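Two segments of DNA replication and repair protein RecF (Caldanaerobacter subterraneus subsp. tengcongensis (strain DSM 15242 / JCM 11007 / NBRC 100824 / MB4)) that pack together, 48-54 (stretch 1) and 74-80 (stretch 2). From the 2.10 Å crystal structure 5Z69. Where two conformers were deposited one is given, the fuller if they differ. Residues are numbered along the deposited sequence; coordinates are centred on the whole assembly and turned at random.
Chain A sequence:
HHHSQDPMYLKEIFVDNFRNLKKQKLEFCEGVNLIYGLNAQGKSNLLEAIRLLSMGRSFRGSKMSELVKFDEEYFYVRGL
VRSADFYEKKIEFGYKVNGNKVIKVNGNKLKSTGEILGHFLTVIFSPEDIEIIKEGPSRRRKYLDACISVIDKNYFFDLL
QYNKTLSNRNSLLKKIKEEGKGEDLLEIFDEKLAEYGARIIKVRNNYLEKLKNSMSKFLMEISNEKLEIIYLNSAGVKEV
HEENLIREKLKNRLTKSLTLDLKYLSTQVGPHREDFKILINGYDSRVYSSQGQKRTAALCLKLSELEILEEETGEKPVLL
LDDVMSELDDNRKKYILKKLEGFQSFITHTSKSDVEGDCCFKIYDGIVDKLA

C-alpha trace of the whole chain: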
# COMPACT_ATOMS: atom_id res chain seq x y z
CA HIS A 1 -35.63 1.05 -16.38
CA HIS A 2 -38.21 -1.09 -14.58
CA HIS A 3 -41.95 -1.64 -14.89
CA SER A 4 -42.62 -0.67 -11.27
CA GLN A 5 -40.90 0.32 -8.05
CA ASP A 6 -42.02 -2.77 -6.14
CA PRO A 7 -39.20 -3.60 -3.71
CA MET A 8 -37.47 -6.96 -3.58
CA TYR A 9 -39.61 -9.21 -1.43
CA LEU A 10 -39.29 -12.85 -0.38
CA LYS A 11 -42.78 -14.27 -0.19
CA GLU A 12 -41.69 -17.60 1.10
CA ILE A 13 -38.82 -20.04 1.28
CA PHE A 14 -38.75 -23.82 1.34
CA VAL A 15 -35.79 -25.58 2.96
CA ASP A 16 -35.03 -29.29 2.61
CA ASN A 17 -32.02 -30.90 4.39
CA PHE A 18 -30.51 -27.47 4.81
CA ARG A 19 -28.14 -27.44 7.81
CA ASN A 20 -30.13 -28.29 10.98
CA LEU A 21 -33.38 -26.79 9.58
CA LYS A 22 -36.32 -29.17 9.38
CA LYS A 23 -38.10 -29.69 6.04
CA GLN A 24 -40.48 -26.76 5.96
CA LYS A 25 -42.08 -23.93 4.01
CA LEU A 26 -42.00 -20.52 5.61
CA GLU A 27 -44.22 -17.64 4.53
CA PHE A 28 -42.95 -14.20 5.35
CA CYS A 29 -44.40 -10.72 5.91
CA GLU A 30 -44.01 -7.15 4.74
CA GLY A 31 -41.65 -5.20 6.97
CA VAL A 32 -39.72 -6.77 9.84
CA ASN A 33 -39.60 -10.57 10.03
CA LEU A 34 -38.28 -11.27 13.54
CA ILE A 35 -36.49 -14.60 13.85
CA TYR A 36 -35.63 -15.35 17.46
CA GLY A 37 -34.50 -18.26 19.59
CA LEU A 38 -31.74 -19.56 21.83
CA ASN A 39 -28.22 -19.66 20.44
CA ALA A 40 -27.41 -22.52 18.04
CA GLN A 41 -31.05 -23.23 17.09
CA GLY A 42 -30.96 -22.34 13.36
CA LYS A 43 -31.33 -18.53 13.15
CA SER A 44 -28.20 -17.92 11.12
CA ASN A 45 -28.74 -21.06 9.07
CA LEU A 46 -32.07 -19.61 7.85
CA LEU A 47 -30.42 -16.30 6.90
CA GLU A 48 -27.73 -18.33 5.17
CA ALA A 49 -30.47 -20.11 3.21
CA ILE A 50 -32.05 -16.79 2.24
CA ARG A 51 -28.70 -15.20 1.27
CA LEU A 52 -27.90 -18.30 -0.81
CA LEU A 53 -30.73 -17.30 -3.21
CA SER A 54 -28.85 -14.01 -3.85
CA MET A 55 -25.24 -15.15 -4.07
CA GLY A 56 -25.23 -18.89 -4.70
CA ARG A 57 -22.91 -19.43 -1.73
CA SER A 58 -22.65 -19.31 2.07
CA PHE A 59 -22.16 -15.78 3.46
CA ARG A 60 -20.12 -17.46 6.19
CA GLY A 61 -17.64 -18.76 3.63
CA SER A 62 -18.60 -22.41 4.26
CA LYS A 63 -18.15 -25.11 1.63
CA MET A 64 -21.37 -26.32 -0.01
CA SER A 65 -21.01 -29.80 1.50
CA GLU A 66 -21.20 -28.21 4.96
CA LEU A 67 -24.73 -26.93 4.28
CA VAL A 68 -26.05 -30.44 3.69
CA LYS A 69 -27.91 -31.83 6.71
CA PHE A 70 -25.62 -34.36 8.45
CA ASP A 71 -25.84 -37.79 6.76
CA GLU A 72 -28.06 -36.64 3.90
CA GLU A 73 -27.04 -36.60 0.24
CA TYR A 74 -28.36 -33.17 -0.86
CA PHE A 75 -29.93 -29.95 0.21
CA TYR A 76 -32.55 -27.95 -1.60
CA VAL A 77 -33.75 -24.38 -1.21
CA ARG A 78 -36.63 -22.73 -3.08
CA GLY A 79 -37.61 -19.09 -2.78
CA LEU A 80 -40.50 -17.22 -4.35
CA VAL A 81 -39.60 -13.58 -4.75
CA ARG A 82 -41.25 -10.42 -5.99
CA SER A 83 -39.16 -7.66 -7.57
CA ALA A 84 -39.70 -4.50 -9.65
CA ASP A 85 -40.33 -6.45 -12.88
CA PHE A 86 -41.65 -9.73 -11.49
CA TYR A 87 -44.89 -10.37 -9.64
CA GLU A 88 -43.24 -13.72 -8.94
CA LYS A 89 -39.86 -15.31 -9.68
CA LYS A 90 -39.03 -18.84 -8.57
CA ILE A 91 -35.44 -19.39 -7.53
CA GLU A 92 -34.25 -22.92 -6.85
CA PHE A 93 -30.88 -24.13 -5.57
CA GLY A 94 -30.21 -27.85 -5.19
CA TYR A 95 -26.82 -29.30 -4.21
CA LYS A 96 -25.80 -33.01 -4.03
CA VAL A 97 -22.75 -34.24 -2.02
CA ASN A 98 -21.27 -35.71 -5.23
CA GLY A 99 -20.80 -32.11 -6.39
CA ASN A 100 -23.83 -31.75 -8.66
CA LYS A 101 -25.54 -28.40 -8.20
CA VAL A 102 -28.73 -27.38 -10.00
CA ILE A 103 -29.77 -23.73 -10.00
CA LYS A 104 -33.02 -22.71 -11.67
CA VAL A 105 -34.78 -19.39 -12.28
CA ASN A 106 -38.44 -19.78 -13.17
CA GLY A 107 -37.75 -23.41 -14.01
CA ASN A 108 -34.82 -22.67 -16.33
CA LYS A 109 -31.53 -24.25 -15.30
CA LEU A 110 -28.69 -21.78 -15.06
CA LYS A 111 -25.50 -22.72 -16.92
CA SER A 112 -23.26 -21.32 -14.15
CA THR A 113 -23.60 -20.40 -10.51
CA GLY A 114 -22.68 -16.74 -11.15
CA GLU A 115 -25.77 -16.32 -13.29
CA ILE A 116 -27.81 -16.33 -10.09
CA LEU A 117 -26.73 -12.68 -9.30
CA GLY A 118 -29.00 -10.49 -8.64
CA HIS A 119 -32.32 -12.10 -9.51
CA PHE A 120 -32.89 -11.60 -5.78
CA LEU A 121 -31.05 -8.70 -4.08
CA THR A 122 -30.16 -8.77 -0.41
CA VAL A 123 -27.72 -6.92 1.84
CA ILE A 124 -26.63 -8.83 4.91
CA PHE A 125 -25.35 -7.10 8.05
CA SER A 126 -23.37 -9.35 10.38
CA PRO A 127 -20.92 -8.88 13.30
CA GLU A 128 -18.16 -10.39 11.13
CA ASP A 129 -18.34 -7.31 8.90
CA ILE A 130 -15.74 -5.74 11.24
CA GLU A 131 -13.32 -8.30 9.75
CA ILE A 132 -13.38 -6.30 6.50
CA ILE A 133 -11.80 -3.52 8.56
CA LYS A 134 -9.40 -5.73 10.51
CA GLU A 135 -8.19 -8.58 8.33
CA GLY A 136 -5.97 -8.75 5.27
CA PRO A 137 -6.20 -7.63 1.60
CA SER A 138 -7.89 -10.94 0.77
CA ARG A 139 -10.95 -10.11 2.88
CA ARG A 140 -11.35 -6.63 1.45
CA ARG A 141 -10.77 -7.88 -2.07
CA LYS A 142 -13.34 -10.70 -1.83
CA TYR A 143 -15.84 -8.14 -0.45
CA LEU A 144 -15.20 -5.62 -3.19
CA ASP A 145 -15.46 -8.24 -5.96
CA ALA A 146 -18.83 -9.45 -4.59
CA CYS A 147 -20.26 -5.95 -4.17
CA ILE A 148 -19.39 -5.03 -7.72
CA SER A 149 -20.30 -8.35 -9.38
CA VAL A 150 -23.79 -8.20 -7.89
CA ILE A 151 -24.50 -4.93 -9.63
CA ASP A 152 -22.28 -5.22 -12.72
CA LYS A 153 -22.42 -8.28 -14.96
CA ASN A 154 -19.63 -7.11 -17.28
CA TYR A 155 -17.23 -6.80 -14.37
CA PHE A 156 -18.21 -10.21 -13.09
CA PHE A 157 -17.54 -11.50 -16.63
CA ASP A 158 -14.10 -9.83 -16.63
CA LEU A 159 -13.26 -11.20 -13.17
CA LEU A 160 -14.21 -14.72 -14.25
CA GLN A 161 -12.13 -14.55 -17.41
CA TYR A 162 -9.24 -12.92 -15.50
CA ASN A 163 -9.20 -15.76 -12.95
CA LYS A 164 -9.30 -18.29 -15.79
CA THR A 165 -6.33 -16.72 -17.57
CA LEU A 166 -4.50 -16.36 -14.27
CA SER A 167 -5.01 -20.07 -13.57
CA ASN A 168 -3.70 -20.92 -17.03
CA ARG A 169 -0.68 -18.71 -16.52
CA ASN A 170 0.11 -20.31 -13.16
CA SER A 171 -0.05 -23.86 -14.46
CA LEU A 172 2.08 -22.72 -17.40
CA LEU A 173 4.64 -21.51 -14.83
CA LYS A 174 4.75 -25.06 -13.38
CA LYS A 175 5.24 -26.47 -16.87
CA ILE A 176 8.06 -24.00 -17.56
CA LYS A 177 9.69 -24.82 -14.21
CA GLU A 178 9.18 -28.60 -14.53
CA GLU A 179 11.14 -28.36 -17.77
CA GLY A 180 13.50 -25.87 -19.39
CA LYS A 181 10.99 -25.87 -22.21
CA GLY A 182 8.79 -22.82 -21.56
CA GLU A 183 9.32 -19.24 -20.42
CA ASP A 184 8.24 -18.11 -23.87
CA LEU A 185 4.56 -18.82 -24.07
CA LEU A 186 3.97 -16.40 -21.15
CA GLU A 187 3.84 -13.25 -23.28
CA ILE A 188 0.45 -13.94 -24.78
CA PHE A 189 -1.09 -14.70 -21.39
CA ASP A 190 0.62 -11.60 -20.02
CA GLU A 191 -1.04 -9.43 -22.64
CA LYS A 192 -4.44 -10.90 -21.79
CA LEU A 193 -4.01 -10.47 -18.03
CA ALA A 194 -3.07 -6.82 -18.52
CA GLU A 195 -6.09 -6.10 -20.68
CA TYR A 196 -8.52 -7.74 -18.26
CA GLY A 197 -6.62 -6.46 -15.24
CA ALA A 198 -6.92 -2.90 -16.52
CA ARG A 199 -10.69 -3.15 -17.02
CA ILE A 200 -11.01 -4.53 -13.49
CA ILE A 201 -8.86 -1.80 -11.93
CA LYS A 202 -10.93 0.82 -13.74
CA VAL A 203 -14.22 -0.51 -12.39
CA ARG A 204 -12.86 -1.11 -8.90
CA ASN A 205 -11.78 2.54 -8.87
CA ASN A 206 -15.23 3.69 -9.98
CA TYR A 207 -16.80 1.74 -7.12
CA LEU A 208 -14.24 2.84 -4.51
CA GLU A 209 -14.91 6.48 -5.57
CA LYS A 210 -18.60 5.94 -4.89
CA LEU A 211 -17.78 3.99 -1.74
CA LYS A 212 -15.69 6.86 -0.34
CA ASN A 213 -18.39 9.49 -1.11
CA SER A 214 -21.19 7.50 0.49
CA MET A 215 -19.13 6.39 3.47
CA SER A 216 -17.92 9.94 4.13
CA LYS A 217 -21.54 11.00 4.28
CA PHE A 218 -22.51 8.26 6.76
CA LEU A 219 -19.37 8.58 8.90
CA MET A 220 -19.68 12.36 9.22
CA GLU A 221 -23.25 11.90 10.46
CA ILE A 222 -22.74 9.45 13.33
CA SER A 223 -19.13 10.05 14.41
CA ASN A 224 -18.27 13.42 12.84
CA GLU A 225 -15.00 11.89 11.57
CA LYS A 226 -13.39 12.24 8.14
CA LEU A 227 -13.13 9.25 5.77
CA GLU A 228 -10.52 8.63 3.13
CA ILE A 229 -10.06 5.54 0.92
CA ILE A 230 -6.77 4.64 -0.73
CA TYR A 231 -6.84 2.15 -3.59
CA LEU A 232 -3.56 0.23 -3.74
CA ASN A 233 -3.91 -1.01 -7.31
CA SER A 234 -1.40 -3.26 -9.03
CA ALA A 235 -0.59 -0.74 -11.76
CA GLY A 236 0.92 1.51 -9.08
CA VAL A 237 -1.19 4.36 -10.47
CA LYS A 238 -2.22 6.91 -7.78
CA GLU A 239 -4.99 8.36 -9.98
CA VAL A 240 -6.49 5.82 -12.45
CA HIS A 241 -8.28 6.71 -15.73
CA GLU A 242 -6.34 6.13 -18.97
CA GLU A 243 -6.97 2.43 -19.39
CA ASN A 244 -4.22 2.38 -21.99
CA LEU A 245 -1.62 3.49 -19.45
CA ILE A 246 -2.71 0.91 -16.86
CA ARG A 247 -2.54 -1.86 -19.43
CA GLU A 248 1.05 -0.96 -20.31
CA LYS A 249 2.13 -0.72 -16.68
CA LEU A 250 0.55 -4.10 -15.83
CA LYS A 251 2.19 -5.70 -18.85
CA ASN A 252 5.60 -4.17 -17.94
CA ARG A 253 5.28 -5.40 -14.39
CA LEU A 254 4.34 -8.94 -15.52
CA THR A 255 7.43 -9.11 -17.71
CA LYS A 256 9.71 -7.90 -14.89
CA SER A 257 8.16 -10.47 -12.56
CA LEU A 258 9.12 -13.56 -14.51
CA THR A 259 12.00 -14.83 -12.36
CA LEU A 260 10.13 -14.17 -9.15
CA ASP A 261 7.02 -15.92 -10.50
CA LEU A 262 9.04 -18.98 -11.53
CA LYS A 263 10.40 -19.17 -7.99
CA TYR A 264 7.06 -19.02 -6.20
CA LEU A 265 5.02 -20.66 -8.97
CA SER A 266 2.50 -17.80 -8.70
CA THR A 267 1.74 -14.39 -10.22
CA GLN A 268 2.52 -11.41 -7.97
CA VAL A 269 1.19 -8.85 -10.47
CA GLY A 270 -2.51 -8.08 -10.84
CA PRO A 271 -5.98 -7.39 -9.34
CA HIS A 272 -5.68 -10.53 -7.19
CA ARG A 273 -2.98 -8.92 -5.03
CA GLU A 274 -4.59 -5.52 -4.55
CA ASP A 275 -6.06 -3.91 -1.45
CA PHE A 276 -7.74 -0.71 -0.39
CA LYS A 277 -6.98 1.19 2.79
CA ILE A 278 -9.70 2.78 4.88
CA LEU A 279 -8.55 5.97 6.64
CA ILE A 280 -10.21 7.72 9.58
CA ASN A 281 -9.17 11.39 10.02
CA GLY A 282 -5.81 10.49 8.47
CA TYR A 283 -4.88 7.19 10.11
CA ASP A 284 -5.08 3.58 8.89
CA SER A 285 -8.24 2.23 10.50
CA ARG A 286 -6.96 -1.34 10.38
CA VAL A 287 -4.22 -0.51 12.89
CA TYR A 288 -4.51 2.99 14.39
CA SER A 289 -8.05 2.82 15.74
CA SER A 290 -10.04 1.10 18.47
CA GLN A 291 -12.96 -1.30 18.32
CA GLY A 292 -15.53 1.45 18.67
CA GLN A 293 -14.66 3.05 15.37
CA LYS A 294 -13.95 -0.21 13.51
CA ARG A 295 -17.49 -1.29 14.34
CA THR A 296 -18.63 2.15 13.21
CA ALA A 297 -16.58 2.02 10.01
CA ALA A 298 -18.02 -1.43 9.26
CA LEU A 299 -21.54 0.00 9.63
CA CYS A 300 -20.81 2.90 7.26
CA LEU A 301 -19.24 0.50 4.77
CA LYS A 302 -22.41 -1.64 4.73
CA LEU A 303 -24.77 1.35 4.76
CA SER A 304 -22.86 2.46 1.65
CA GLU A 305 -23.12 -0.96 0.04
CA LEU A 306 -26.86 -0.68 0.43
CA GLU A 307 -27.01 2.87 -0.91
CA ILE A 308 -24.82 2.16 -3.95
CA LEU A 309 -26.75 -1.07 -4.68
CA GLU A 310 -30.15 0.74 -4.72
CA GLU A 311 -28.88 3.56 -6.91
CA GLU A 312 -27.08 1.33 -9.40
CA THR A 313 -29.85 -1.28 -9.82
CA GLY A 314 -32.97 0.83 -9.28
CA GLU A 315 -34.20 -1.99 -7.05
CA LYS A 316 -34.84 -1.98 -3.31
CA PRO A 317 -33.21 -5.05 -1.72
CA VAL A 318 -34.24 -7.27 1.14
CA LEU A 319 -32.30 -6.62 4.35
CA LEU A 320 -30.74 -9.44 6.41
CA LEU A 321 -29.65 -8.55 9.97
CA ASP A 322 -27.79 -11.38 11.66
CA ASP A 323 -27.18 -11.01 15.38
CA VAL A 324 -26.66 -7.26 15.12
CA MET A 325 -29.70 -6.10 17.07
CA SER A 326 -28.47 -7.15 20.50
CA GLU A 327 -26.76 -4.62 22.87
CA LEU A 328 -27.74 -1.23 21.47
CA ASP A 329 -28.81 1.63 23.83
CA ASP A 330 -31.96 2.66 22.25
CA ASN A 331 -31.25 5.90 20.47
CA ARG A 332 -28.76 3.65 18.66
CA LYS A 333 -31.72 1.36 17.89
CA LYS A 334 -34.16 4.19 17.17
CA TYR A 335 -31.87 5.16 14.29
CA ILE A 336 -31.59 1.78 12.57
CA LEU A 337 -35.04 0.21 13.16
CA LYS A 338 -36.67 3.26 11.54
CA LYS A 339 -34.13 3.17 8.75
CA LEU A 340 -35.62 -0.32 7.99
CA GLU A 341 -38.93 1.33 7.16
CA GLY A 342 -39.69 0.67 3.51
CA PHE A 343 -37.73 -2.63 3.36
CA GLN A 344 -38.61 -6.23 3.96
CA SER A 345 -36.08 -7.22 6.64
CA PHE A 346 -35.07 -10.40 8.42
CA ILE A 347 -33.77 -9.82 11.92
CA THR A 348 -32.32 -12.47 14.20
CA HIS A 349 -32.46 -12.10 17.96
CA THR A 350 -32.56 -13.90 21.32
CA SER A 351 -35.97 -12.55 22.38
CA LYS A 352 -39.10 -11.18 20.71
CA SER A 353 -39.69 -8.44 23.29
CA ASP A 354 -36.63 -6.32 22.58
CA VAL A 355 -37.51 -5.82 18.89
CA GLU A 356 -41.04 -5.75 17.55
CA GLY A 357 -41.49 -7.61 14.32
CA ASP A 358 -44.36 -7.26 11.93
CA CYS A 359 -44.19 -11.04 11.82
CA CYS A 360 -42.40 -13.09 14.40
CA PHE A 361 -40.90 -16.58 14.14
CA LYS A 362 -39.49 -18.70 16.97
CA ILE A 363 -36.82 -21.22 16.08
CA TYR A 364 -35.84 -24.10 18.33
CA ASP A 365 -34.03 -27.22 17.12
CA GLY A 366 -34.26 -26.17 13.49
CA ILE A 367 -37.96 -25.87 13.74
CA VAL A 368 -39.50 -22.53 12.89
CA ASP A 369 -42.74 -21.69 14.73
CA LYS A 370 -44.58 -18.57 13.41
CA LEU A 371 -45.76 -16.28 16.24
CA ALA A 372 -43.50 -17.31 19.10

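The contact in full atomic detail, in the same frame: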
# COMPACT_ATOMS: atom_id res chain seq x y z
N GLU A 48 -28.65 -17.77 6.15
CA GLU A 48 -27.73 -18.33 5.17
C GLU A 48 -28.51 -18.92 3.99
O GLU A 48 -28.10 -18.79 2.84
CB GLU A 48 -26.84 -19.39 5.82
CG GLU A 48 -25.80 -20.04 4.90
CD GLU A 48 -24.92 -21.06 5.66
OE1 GLU A 48 -23.67 -20.95 5.61
OE2 GLU A 48 -25.47 -21.96 6.31
N ALA A 49 -29.63 -19.57 4.27
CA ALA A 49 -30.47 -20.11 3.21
C ALA A 49 -31.06 -18.99 2.35
O ALA A 49 -31.12 -19.09 1.13
CB ALA A 49 -31.57 -20.99 3.79
N ILE A 50 -31.50 -17.92 2.99
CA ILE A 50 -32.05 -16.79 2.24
C ILE A 50 -30.98 -16.10 1.40
O ILE A 50 -31.19 -15.83 0.23
CB ILE A 50 -32.71 -15.77 3.17
CG1 ILE A 50 -33.88 -16.45 3.87
CG2 ILE A 50 -33.19 -14.56 2.37
CD1 ILE A 50 -34.34 -15.76 5.13
N ARG A 51 -29.81 -15.85 1.99
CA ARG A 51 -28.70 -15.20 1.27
C ARG A 51 -28.15 -16.05 0.12
O ARG A 51 -27.63 -15.52 -0.87
CB ARG A 51 -27.59 -14.86 2.27
CG ARG A 51 -26.36 -14.20 1.66
CD ARG A 51 -26.63 -12.82 1.10
NE ARG A 51 -25.37 -12.16 0.76
CZ ARG A 51 -25.24 -11.07 0.01
NH1 ARG A 51 -26.31 -10.47 -0.50
NH2 ARG A 51 -24.03 -10.58 -0.24
N LEU A 52 -28.28 -17.37 0.26
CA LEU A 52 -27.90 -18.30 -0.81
C LEU A 52 -28.62 -18.00 -2.14
O LEU A 52 -28.04 -18.15 -3.23
CB LEU A 52 -28.21 -19.74 -0.37
CG LEU A 52 -28.03 -20.86 -1.40
CD1 LEU A 52 -26.54 -21.21 -1.49
CD2 LEU A 52 -28.87 -22.10 -1.03
N LEU A 53 -29.90 -17.63 -2.04
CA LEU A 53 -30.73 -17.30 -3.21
C LEU A 53 -30.21 -16.05 -3.93
O LEU A 53 -30.48 -15.87 -5.12
CB LEU A 53 -32.22 -17.10 -2.81
CG LEU A 53 -33.14 -18.30 -2.51
CD1 LEU A 53 -32.43 -19.12 -1.57
CD2 LEU A 53 -34.40 -17.90 -1.80
N SER A 54 -29.45 -15.20 -3.23
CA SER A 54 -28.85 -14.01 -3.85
C SER A 54 -27.47 -14.28 -4.45
O SER A 54 -27.15 -13.83 -5.54
CB SER A 54 -28.69 -12.88 -2.82
OG SER A 54 -29.93 -12.35 -2.41
N TYR A 74 -28.12 -34.45 -0.17
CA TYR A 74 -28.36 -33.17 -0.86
C TYR A 74 -29.01 -32.16 0.07
O TYR A 74 -29.58 -32.52 1.10
CB TYR A 74 -29.28 -33.34 -2.08
CG TYR A 74 -30.74 -33.59 -1.69
CD1 TYR A 74 -31.20 -34.89 -1.43
CD2 TYR A 74 -31.64 -32.54 -1.56
CE1 TYR A 74 -32.53 -35.13 -1.07
CE2 TYR A 74 -32.95 -32.76 -1.20
CZ TYR A 74 -33.40 -34.06 -0.97
OH TYR A 74 -34.70 -34.23 -0.59
N PHE A 75 -28.97 -30.90 -0.33
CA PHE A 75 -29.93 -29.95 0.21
C PHE A 75 -30.64 -29.24 -0.93
O PHE A 75 -30.19 -29.24 -2.09
CB PHE A 75 -29.29 -28.94 1.16
CG PHE A 75 -28.45 -27.87 0.49
CD1 PHE A 75 -29.04 -26.78 -0.15
CD2 PHE A 75 -27.07 -27.92 0.54
CE1 PHE A 75 -28.27 -25.79 -0.75
CE2 PHE A 75 -26.27 -26.94 -0.07
CZ PHE A 75 -26.87 -25.86 -0.70
N TYR A 76 -31.75 -28.61 -0.60
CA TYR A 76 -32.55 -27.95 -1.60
C TYR A 76 -33.20 -26.74 -0.99
O TYR A 76 -33.80 -26.82 0.10
CB TYR A 76 -33.59 -28.92 -2.16
CG TYR A 76 -34.63 -28.29 -3.07
CD1 TYR A 76 -34.32 -27.97 -4.39
CD2 TYR A 76 -35.91 -28.03 -2.62
CE1 TYR A 76 -35.28 -27.42 -5.24
CE2 TYR A 76 -36.88 -27.48 -3.48
CZ TYR A 76 -36.55 -27.20 -4.79
OH TYR A 76 -37.46 -26.63 -5.65
N VAL A 77 -33.09 -25.61 -1.67
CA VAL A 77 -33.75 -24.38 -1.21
C VAL A 77 -34.54 -23.78 -2.36
O VAL A 77 -34.02 -23.68 -3.48
CB VAL A 77 -32.73 -23.35 -0.68
CG1 VAL A 77 -33.44 -22.09 -0.19
CG2 VAL A 77 -31.90 -23.94 0.46
N ARG A 78 -35.79 -23.39 -2.09
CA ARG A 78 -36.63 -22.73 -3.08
C ARG A 78 -37.26 -21.48 -2.51
O ARG A 78 -37.91 -21.52 -1.46
CB ARG A 78 -37.76 -23.60 -3.63
CG ARG A 78 -38.77 -22.75 -4.44
CD ARG A 78 -40.21 -23.33 -4.48
NE ARG A 78 -40.10 -24.74 -4.71
CZ ARG A 78 -40.68 -25.71 -4.03
NH1 ARG A 78 -41.54 -25.50 -3.04
NH2 ARG A 78 -40.38 -26.94 -4.38
N GLY A 79 -37.03 -20.37 -3.19
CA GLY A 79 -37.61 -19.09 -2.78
C GLY A 79 -38.55 -18.59 -3.85
O GLY A 79 -38.31 -18.78 -5.05
N LEU A 80 -39.63 -17.94 -3.43
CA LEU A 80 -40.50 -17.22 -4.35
C LEU A 80 -40.32 -15.74 -4.04
O LEU A 80 -40.52 -15.30 -2.92
CB LEU A 80 -41.96 -17.66 -4.21
CG LEU A 80 -42.31 -19.16 -4.43
CD1 LEU A 80 -43.81 -19.45 -4.21
CD2 LEU A 80 -41.90 -19.66 -5.81

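What lies at the centre of the contact? Val77 does, burying more surface against the other stretch than any other residue here. Its two methyl groups meet all three of the helix residues that touch the strand. Val77 CG1 sits 3.4 Å from Leu53 CD1, a close apolar contact, while Val77 CG2 lies 3.8 Å from Leu52 CD2 and 4.5 Å from Ala49 CB. The valine backbone is in the strand, its CA-to-CB bond points toward the helix, and its two methyl groups face the two leucines and Ala49. Ala49 points sideways rather than at the strand, and its nearest approach is through the backbone, with Ala49 O 4.0 Å from Val77 CG1; this is a packing contact and not a polar one.

How does the contact extend along the strand from Val77? It follows the alternation of an extended chain, in which every second residue turns to the same side. Phe75 and Val77 point toward the helix, and a side chain on Gly79 would do the same. At the Phe75 end, Leu52 CD2 comes within 3.7 Å of Phe75 CE1, approaching the ring obliquely, so the same methyl group that touches Val77 also packs on the aromatic carbon. At the other end Leu53 CD2 rests 3.6 Å from Gly79 CA. The absence of a side chain is what leaves room there: an ideal CB on Gly79 would fall 2.2 Å from Leu53 CD2, a clash. Leu53 thus spans two strand positions, with CD1 on Val77 and CD2 on Gly79.

How are the two backbones arranged to allow this? The helix crosses the strand at 72° between their N-to-C directions, with the axes 8.8 Å apart at closest approach. The backbones come nearest at two places, where Ala49 CA is 7.0 Å from Val77 CA and Leu53 CA is 7.1 Å from Gly79 CA. The four-residue step from Ala49 to Leu53 is about one helical turn, which brings both onto the side near the strand. Within the helix, Leu52 N donates to Glu48 O at 3.0 Å, a backbone hydrogen bond that belongs to the helix itself. No hydrogen bond joins the two stretches; they are held here by apolar packing, burying 228 Å² in total.

Where does the polar chemistry go? It lies outside the shared surface. Tyr76 and Arg78 point away from the helix, on the other side of the strand from Phe75 and Val77, and there they pair with each other: Arg78 NH2 donates a hydrogen bond to Tyr76 OH at 3.2 Å, and Arg78 NE adds a weak one to Tyr76 OH at 3.4 Å. On the helix, Glu48, Arg51 and Ser54 are out of reach of the strand, and their polar side chains form hydrogen bonds elsewhere in the structure.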